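Local coordinates for ESAT-6/WXG100 secretion system protein (Streptococcus gallolyticus, PDB 7JQE) that forms the extracellular part of EsaA, a membrane subunit of the bacterial type VIIb secretion system, and probably contributes to toxin transport, at residues 373-378 / 384-389; 329-334 / 339-344; 214-219 / 395-400. All blocks are in the same frame, centred on the assembly; numbering follows the deposited sequence.

Interaction 1: 373-378 / 384-389; sequences ITLDLN and IPMTYT. With EDO (1,2-ethanediol), chain I.
M386, present as selenomethionine, tucks its terminal CE against L377 and L375 on the tightly packed face of an antiparallel beta hairpin formed by strands 369-379 and 382-392. The chain bends about its CG-SE bond (chi3 -69°), and the methyl reaches 3.6 Å from L377 CB and 3.9 Å from L375 CD1. Farther along, L375 CD2 comes up to the edge of the Y388 ring, which stacks with Y361. I384 of the second subunit packs onto L377, I384 and M386.

The opposite face, with T374, D376, P385 and T387, is looser, partly exposed and more polar. D376 rests OD1 3.5 Å from P385 CA, although its carboxylate is held mainly by R383 and N333. With its hydroxyl anti to the backbone N (chi1 178°), T387 donates OG1 to I373 O from above the carbonyl plane at 3.1 Å. Y388 N meets the same oxygen at 2.9 Å, so two donors grip it.

Paired backbone bonds join I373 with Y388, L375 with M386 and L377 with I384. P385 faces D376 in a non-hydrogen-bonded pair, where its missing N-H costs the ladder nothing. The chemistry therefore implies a continuous backbone ladder between an apolar and a more polar face.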
loop_
_atom_site.group_PDB
_atom_site.type_symbol
_atom_site.label_atom_id
_atom_site.label_comp_id
_atom_site.label_asym_id
_atom_site.label_seq_id
_atom_site.Cartn_x
_atom_site.Cartn_y
_atom_site.Cartn_z
ATOM N N ILE A 373 22.637 -0.687 54.213
ATOM C CA ILE A 373 23.123 -1.273 55.457
ATOM C C ILE A 373 23.068 -0.204 56.535
ATOM O O ILE A 373 23.482 0.939 56.303
ATOM C CB ILE A 373 24.557 -1.810 55.301
ATOM C CG1 ILE A 373 24.587 -3.045 54.401
ATOM C CG2 ILE A 373 25.159 -2.119 56.663
ATOM C CD1 ILE A 373 25.979 -3.623 54.226
ATOM N N THR A 374 22.559 -0.568 57.711
ATOM C CA THR A 374 22.575 0.311 58.875
ATOM C C THR A 374 23.136 -0.438 60.072
ATOM O O THR A 374 22.830 -1.616 60.282
ATOM C CB THR A 374 21.176 0.845 59.229
ATOM O OG1 THR A 374 20.322 -0.242 59.609
ATOM C CG2 THR A 374 20.568 1.585 58.054
ATOM N N LEU A 375 23.954 0.252 60.859
ATOM C CA LEU A 375 24.487 -0.309 62.091
ATOM C C LEU A 375 24.734 0.813 63.084
ATOM O O LEU A 375 24.604 1.998 62.764
ATOM C CB LEU A 375 25.786 -1.083 61.851
ATOM C CG LEU A 375 26.953 -0.229 61.350
ATOM C CD1 LEU A 375 28.238 -0.576 62.082
ATOM C CD2 LEU A 375 27.118 -0.407 59.844
ATOM N N ASP A 376 25.101 0.418 64.301
ATOM C CA ASP A 376 25.574 1.328 65.333
ATOM C C ASP A 376 27.029 1.000 65.637
ATOM O O ASP A 376 27.365 -0.162 65.892
ATOM C CB ASP A 376 24.725 1.218 66.610
ATOM C CG ASP A 376 23.445 2.031 66.536
ATOM O OD1 ASP A 376 23.400 2.997 65.745
ATOM O OD2 ASP A 376 22.489 1.708 67.275
ATOM N N LEU A 377 27.892 2.014 65.587
ATOM C CA LEU A 377 29.276 1.883 66.024
ATOM C C LEU A 377 29.386 2.422 67.444
ATOM O O LEU A 377 29.189 3.620 67.676
ATOM C CB LEU A 377 30.234 2.626 65.091
ATOM C CG LEU A 377 31.708 2.619 65.520
ATOM C CD1 LEU A 377 32.283 1.212 65.471
ATOM C CD2 LEU A 377 32.544 3.572 64.673
ATOM N N ASN A 378 29.693 1.540 68.390
ATOM C CA ASN A 378 29.784 1.896 69.801
ATOM C C ASN A 378 31.249 2.001 70.206
ATOM O O ASN A 378 31.991 1.016 70.126
ATOM C CB ASN A 378 29.062 0.868 70.673
ATOM C CG ASN A 378 27.615 0.668 70.260
ATOM O OD1 ASN A 378 26.749 1.483 70.580
ATOM N ND2 ASN A 378 27.346 -0.422 69.547
ATOM N N ILE A 384 27.379 5.865 67.462
ATOM C CA ILE A 384 27.335 6.634 66.227
ATOM C C ILE A 384 26.601 5.798 65.178
ATOM O O ILE A 384 27.109 4.749 64.759
ATOM C CB ILE A 384 28.741 7.018 65.751
ATOM C CG1 ILE A 384 29.528 7.639 66.914
ATOM C CG2 ILE A 384 28.664 7.960 64.560
ATOM C CD1 ILE A 384 30.526 8.693 66.494
ATOM N N PRO A 385 25.412 6.211 64.739
ATOM C CA PRO A 385 24.716 5.450 63.696
ATOM C C PRO A 385 25.426 5.598 62.362
ATOM O O PRO A 385 25.953 6.664 62.036
ATOM C CB PRO A 385 23.326 6.094 63.663
ATOM C CG PRO A 385 23.581 7.507 64.057
ATOM C CD PRO A 385 24.686 7.443 65.097
HETATM N N MSE A 386 25.438 4.518 61.588
HETATM C CA MSE A 386 26.067 4.552 60.271
HETATM C C MSE A 386 25.263 3.781 59.236
HETATM O O MSE A 386 24.576 2.814 59.564
HETATM C CB MSE A 386 27.487 4.003 60.355
HETATM C CG MSE A 386 28.300 4.680 61.438
HETATM SE SE MSE A 386 30.223 4.537 61.189
HETATM C CE MSE A 386 30.466 2.626 61.514
ATOM N N THR A 387 25.358 4.217 57.982
ATOM C CA THR A 387 24.564 3.644 56.906
ATOM C C THR A 387 25.338 3.734 55.600
ATOM O O THR A 387 26.113 4.669 55.383
ATOM C CB THR A 387 23.218 4.361 56.766
ATOM O OG1 THR A 387 22.485 3.800 55.671
ATOM C CG2 THR A 387 23.436 5.850 56.516
ATOM N N TYR A 388 25.118 2.747 54.733
ATOM C CA TYR A 388 25.692 2.729 53.395
ATOM C C TYR A 388 24.646 2.201 52.430
ATOM O O TYR A 388 23.829 1.349 52.786
ATOM C CB TYR A 388 26.961 1.871 53.334
ATOM C CG TYR A 388 27.956 2.224 54.410
ATOM C CD1 TYR A 388 28.790 3.325 54.272
ATOM C CD2 TYR A 388 28.046 1.473 55.573
ATOM C CE1 TYR A 388 29.692 3.662 55.257
ATOM C CE2 TYR A 388 28.946 1.802 56.565
ATOM C CZ TYR A 388 29.767 2.897 56.400
ATOM O OH TYR A 388 30.664 3.236 57.380
ATOM N N THR A 389 24.670 2.718 51.205
ATOM C CA THR A 389 23.652 2.389 50.218
ATOM C C THR A 389 24.295 2.162 48.860
ATOM O O THR A 389 25.292 2.801 48.512
ATOM C CB THR A 389 22.599 3.497 50.102
ATOM O OG1 THR A 389 21.959 3.683 51.371
ATOM C CG2 THR A 389 21.551 3.122 49.067
HETATM C C1 EDO I . 27.516 5.284 50.418
HETATM O O1 EDO I . 26.611 5.260 51.529
HETATM C C2 EDO I . 28.028 3.874 50.143
HETATM O O2 EDO I . 28.651 3.831 48.853
#

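Interaction 2: 329-334 / 339-344; sequences VTISNV and VVFADD
The F341 ring takes the CD1 methyl of I331 squarely over one face, a CH-pi contact with the carbon 3.8 Å from the ring centroid and only 9° off the normal. V329 draws near the same ring differently: its O approaches CE2 obliquely at 3.9 Å, while its CG1 lies 4.1 Å from F341 CZ, the two side chains crossing at about a right angle. L357 and I359 of strand 355-363, together with K349, also touch the phenylalanine.

I331 divides its branches between two partners. With CG1 beside the backbone N (chi1 -63°), the longer arm carries CD1 to the aromatic face, and CG2 is left to meet V339 CG1 at 4.0 Å. V334 comes in from beyond the corner that the chain turns at N333, bringing its CG1 to 3.6 Å from V339 CG2.

The arrangement is that of a two-layered antiparallel beta sandwich. Strand 329-332 belongs to the four-stranded sheet and strand 339-341 to the three-stranded one, and their axes pass 7.9 Å apart. Each finds its backbone partners in its own layer, as in I331 with V347 and V340 with S360. The contact is buried, and its side chains are all apolar, which implies that the layers are held together here by side-chain packing and exclusion of water, without polar bonds to fix the register.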
loop_
_atom_site.group_PDB
_atom_site.type_symbol
_atom_site.label_atom_id
_atom_site.label_comp_id
_atom_site.label_asym_id
_atom_site.label_seq_id
_atom_site.Cartn_x
_atom_site.Cartn_y
_atom_site.Cartn_z
ATOM N N VAL A 329 35.025 -1.425 71.859
ATOM C CA VAL A 329 34.371 -0.926 70.654
ATOM C C VAL A 329 33.626 -2.079 70.000
ATOM O O VAL A 329 34.170 -3.182 69.867
ATOM C CB VAL A 329 35.395 -0.307 69.685
ATOM C CG1 VAL A 329 34.700 0.222 68.437
ATOM C CG2 VAL A 329 36.182 0.796 70.385
ATOM N N THR A 330 32.383 -1.826 69.584
ATOM C CA THR A 330 31.512 -2.887 69.095
ATOM C C THR A 330 30.697 -2.410 67.901
ATOM O O THR A 330 30.624 -1.216 67.596
ATOM C CB THR A 330 30.556 -3.384 70.187
ATOM O OG1 THR A 330 29.611 -2.352 70.497
ATOM C CG2 THR A 330 31.328 -3.764 71.442
ATOM N N ILE A 331 30.070 -3.377 67.235
ATOM C CA ILE A 331 29.164 -3.150 66.114
ATOM C C ILE A 331 27.830 -3.787 66.477
ATOM O O ILE A 331 27.756 -5.007 66.665
ATOM C CB ILE A 331 29.715 -3.747 64.809
ATOM C CG1 ILE A 331 31.021 -3.059 64.408
ATOM C CG2 ILE A 331 28.677 -3.664 63.701
ATOM C CD1 ILE A 331 31.932 -3.931 63.574
ATOM N N SER A 332 26.779 -2.975 66.568
ATOM C CA SER A 332 25.484 -3.459 67.025
ATOM C C SER A 332 24.375 -3.040 66.068
ATOM O O SER A 332 24.514 -2.092 65.291
ATOM C CB SER A 332 25.163 -2.947 68.438
ATOM O OG SER A 332 24.959 -1.545 68.438
ATOM N N ASN A 333 23.263 -3.775 66.140
ATOM C CA ASN A 333 22.029 -3.439 65.425
ATOM C C ASN A 333 22.260 -3.329 63.918
ATOM O O ASN A 333 21.866 -2.355 63.273
ATOM C CB ASN A 333 21.408 -2.155 65.986
ATOM C CG ASN A 333 21.047 -2.276 67.462
ATOM O OD1 ASN A 333 20.613 -3.334 67.925
ATOM N ND2 ASN A 333 21.232 -1.189 68.209
ATOM N N VAL A 334 22.893 -4.353 63.352
ATOM C CA VAL A 334 23.168 -4.404 61.920
ATOM C C VAL A 334 21.948 -4.943 61.192
ATOM O O VAL A 334 21.251 -5.835 61.687
ATOM C CB VAL A 334 24.406 -5.271 61.626
ATOM C CG1 VAL A 334 24.613 -5.398 60.126
ATOM C CG2 VAL A 334 25.635 -4.679 62.282
ATOM N N VAL A 339 28.289 -6.809 58.904
ATOM C CA VAL A 339 29.277 -5.794 59.245
ATOM C C VAL A 339 30.133 -6.346 60.374
ATOM O O VAL A 339 29.608 -6.721 61.429
ATOM C CB VAL A 339 28.621 -4.464 59.646
ATOM C CG1 VAL A 339 29.673 -3.387 59.809
ATOM C CG2 VAL A 339 27.602 -4.055 58.595
ATOM N N VAL A 340 31.445 -6.411 60.148
ATOM C CA VAL A 340 32.363 -7.062 61.074
ATOM C C VAL A 340 33.729 -6.406 60.939
ATOM O O VAL A 340 34.064 -5.847 59.892
ATOM C CB VAL A 340 32.451 -8.585 60.809
ATOM C CG1 VAL A 340 31.080 -9.243 60.953
ATOM C CG2 VAL A 340 33.031 -8.850 59.427
ATOM N N PHE A 341 34.515 -6.467 62.015
ATOM C CA PHE A 341 35.895 -6.001 61.962
ATOM C C PHE A 341 36.713 -6.893 61.036
ATOM O O PHE A 341 36.588 -8.121 61.061
ATOM C CB PHE A 341 36.514 -5.978 63.361
ATOM C CG PHE A 341 35.945 -4.913 64.255
ATOM C CD1 PHE A 341 36.138 -3.574 63.964
ATOM C CD2 PHE A 341 35.218 -5.249 65.384
ATOM C CE1 PHE A 341 35.615 -2.590 64.778
ATOM C CE2 PHE A 341 34.691 -4.270 66.203
ATOM C CZ PHE A 341 34.890 -2.939 65.899
ATOM N N ALA A 342 37.570 -6.268 60.227
ATOM C CA ALA A 342 38.168 -6.965 59.091
ATOM C C ALA A 342 39.138 -8.058 59.530
ATOM O O ALA A 342 39.197 -9.125 58.907
ATOM C CB ALA A 342 38.870 -5.963 58.176
ATOM N N ASP A 343 39.910 -7.821 60.590
ATOM C CA ASP A 343 40.972 -8.761 60.935
ATOM C C ASP A 343 40.473 -9.940 61.762
ATOM O O ASP A 343 41.018 -11.043 61.650
ATOM C CB ASP A 343 42.093 -8.036 61.681
ATOM C CG ASP A 343 41.635 -7.458 63.005
ATOM O OD1 ASP A 343 40.414 -7.470 63.271
ATOM O OD2 ASP A 343 42.496 -6.995 63.784
ATOM N N ASP A 344 39.450 -9.737 62.592
ATOM C CA ASP A 344 38.983 -10.775 63.500
ATOM C C ASP A 344 37.723 -11.480 63.028
ATOM O O ASP A 344 37.390 -12.542 63.564
ATOM C CB ASP A 344 38.706 -10.187 64.890
ATOM C CG ASP A 344 39.968 -9.774 65.612
ATOM O OD1 ASP A 344 41.069 -10.093 65.114
ATOM O OD2 ASP A 344 39.860 -9.130 66.678
#

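Interaction 3: 214-219 / 395-400; sequences FSKLEE and TADDVS. With EDO (1,2-ethanediol), chain C.
K216 and D397 meet in a salt-bridge network that, with E219, spans the C-terminal end of helix 211-219 and the first turn of helix 396-427. The ionic contacts are unequal. Within its own helix, K216 NZ makes a close salt bridge to E219 OE1 at 2.8 Å, meeting that oxygen nearly along its C-O direction. Across the gap, the salt bridge from K216 NZ to D397 OD2 is long. A bend at chi2 (58°) in an otherwise extended lysine chain turns the ammonium group toward both acids. E219 OE1 and D397 OD2 stand 4.8 Å apart, and the shared lysine probably offsets their like charges.

Among hydrogen bonds, the backbone ties belong to each helix separately, as in E219 N to S215 O and V399 N to T395 O. A 1,2-ethanediol, probably from the crystallisation liquor, lies beside D397 and D398, where which acid its O1 bonds is not settled, and is hydrogen-bonded to D394 O.

Van der Waals contact is slight. F257 from a nearby loop touches the lysine, and V402 of the second subunit packs against D398. The buried area is small, and this is a surface contact. Between the two helices it comes down to the end of one lysine: K216 CE lies as near D397 OD2 as NZ does, each at 3.7 Å from that oxygen.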
loop_
_atom_site.group_PDB
_atom_site.type_symbol
_atom_site.label_atom_id
_atom_site.label_comp_id
_atom_site.label_asym_id
_atom_site.label_seq_id
_atom_site.Cartn_x
_atom_site.Cartn_y
_atom_site.Cartn_z
ATOM N N PHE A 214 13.579 -8.836 17.655
ATOM C CA PHE A 214 12.199 -9.105 18.040
ATOM C C PHE A 214 12.123 -9.772 19.408
ATOM O O PHE A 214 11.156 -9.563 20.150
ATOM C CB PHE A 214 11.519 -9.975 16.979
ATOM C CG PHE A 214 11.150 -9.231 15.718
ATOM C CD1 PHE A 214 10.774 -7.895 15.765
ATOM C CD2 PHE A 214 11.178 -9.869 14.481
ATOM C CE1 PHE A 214 10.435 -7.207 14.607
ATOM C CE2 PHE A 214 10.836 -9.188 13.314
ATOM C CZ PHE A 214 10.467 -7.856 13.377
ATOM N N SER A 215 13.129 -10.574 19.762
ATOM C CA SER A 215 13.098 -11.271 21.044
ATOM C C SER A 215 13.299 -10.302 22.200
ATOM O O SER A 215 12.601 -10.385 23.217
ATOM C CB SER A 215 14.161 -12.368 21.073
ATOM O OG SER A 215 13.767 -13.482 20.289
ATOM N N LYS A 216 14.245 -9.377 22.062
ATOM C CA LYS A 216 14.444 -8.375 23.098
ATOM C C LYS A 216 13.204 -7.503 23.250
ATOM O O LYS A 216 12.695 -7.316 24.361
ATOM C CB LYS A 216 15.676 -7.530 22.773
ATOM C CG LYS A 216 16.196 -6.730 23.954
ATOM C CD LYS A 216 16.545 -7.642 25.121
ATOM C CE LYS A 216 17.080 -6.856 26.313
ATOM N NZ LYS A 216 17.324 -7.751 27.482
ATOM N N LEU A 217 12.692 -6.974 22.133
ATOM C CA LEU A 217 11.511 -6.118 22.193
ATOM C C LEU A 217 10.329 -6.838 22.827
ATOM O O LEU A 217 9.472 -6.199 23.451
ATOM C CB LEU A 217 11.141 -5.634 20.791
ATOM C CG LEU A 217 12.051 -4.615 20.101
ATOM C CD1 LEU A 217 11.461 -4.217 18.746
ATOM C CD2 LEU A 217 12.253 -3.391 20.978
ATOM N N GLU A 218 10.269 -8.160 22.686
ATOM C CA GLU A 218 9.175 -8.927 23.266
ATOM C C GLU A 218 9.420 -9.230 24.738
ATOM O O GLU A 218 8.460 -9.358 25.507
ATOM C CB GLU A 218 8.981 -10.218 22.472
ATOM C CG GLU A 218 7.594 -10.817 22.563
ATOM C CD GLU A 218 7.360 -11.878 21.508
ATOM O OE1 GLU A 218 8.088 -11.876 20.494
ATOM O OE2 GLU A 218 6.449 -12.712 21.692
ATOM N N GLU A 219 10.687 -9.345 25.147
ATOM C CA GLU A 219 10.992 -9.533 26.560
ATOM C C GLU A 219 10.691 -8.279 27.367
ATOM O O GLU A 219 10.270 -8.378 28.524
ATOM C CB GLU A 219 12.457 -9.938 26.741
ATOM C CG GLU A 219 12.903 -10.052 28.205
ATOM C CD GLU A 219 13.674 -8.831 28.700
ATOM O OE1 GLU A 219 14.607 -8.384 27.996
ATOM O OE2 GLU A 219 13.351 -8.320 29.798
ATOM N N THR A 395 17.871 -0.321 34.035
ATOM C CA THR A 395 17.305 0.519 32.991
ATOM C C THR A 395 18.301 0.840 31.880
ATOM O O THR A 395 18.068 1.769 31.097
ATOM C CB THR A 395 16.773 1.812 33.604
ATOM O OG1 THR A 395 17.851 2.512 34.241
ATOM C CG2 THR A 395 15.691 1.505 34.631
ATOM N N ALA A 396 19.406 0.095 31.792
ATOM C CA ALA A 396 20.412 0.390 30.777
ATOM C C ALA A 396 19.867 0.144 29.375
ATOM O O ALA A 396 20.029 0.979 28.479
ATOM C CB ALA A 396 21.663 -0.451 31.016
ATOM N N ASP A 397 19.226 -1.008 29.165
ATOM C CA ASP A 397 18.688 -1.319 27.849
ATOM C C ASP A 397 17.519 -0.401 27.506
ATOM O O ASP A 397 17.428 0.100 26.379
ATOM C CB ASP A 397 18.281 -2.793 27.790
ATOM C CG ASP A 397 17.441 -3.221 28.978
ATOM O OD1 ASP A 397 17.099 -2.357 29.814
ATOM O OD2 ASP A 397 17.121 -4.426 29.072
ATOM N N ASP A 398 16.630 -0.156 28.471
ATOM C CA ASP A 398 15.533 0.783 28.258
ATOM C C ASP A 398 16.056 2.140 27.793
ATOM O O ASP A 398 15.570 2.700 26.804
ATOM C CB ASP A 398 14.716 0.927 29.545
ATOM C CG ASP A 398 13.782 -0.255 29.790
ATOM O OD1 ASP A 398 14.238 -1.417 29.749
ATOM O OD2 ASP A 398 12.581 -0.020 30.036
ATOM N N VAL A 399 17.057 2.679 28.493
ATOM C CA VAL A 399 17.574 4.006 28.166
ATOM C C VAL A 399 18.229 4.006 26.792
ATOM O O VAL A 399 18.114 4.978 26.034
ATOM C CB VAL A 399 18.552 4.480 29.260
ATOM C CG1 VAL A 399 19.515 5.525 28.709
ATOM C CG2 VAL A 399 17.784 5.050 30.443
ATOM N N SER A 400 18.932 2.926 26.450
ATOM C CA SER A 400 19.638 2.882 25.176
ATOM C C SER A 400 18.667 2.687 24.017
ATOM O O SER A 400 18.797 3.338 22.973
ATOM C CB SER A 400 20.685 1.770 25.200
ATOM O OG SER A 400 21.407 1.734 23.981
HETATM C C1 EDO C . 15.172 -4.778 31.733
HETATM O O1 EDO C . 15.496 -3.393 31.550
HETATM C C2 EDO C . 13.657 -4.964 31.730
HETATM O O2 EDO C . 13.101 -4.438 30.515
#

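Interactions 1 and 2 are parts of one beta domain, with centres about 10 Å apart, and join directly because strands 327-335 and 369-379 are neighbours in the same sheet. S332 O lies 2.8 Å from D376 N, a probable hydrogen bond, and I331 CG2 packs 3.5 Å from L375 CD1, so the hairpin's apolar face continues into the sandwich interior. Interaction 3 stands apart: its nearest atoms are about 15 Å from interaction 1 and about 27 Å from interaction 2. Along the chain it encloses both, and strand 382-392 runs on into helix 396-427. Interactions 1 and 3 each touch the second subunit and a bound ethanediol; interaction 2 touches no other protein chain of the assembly.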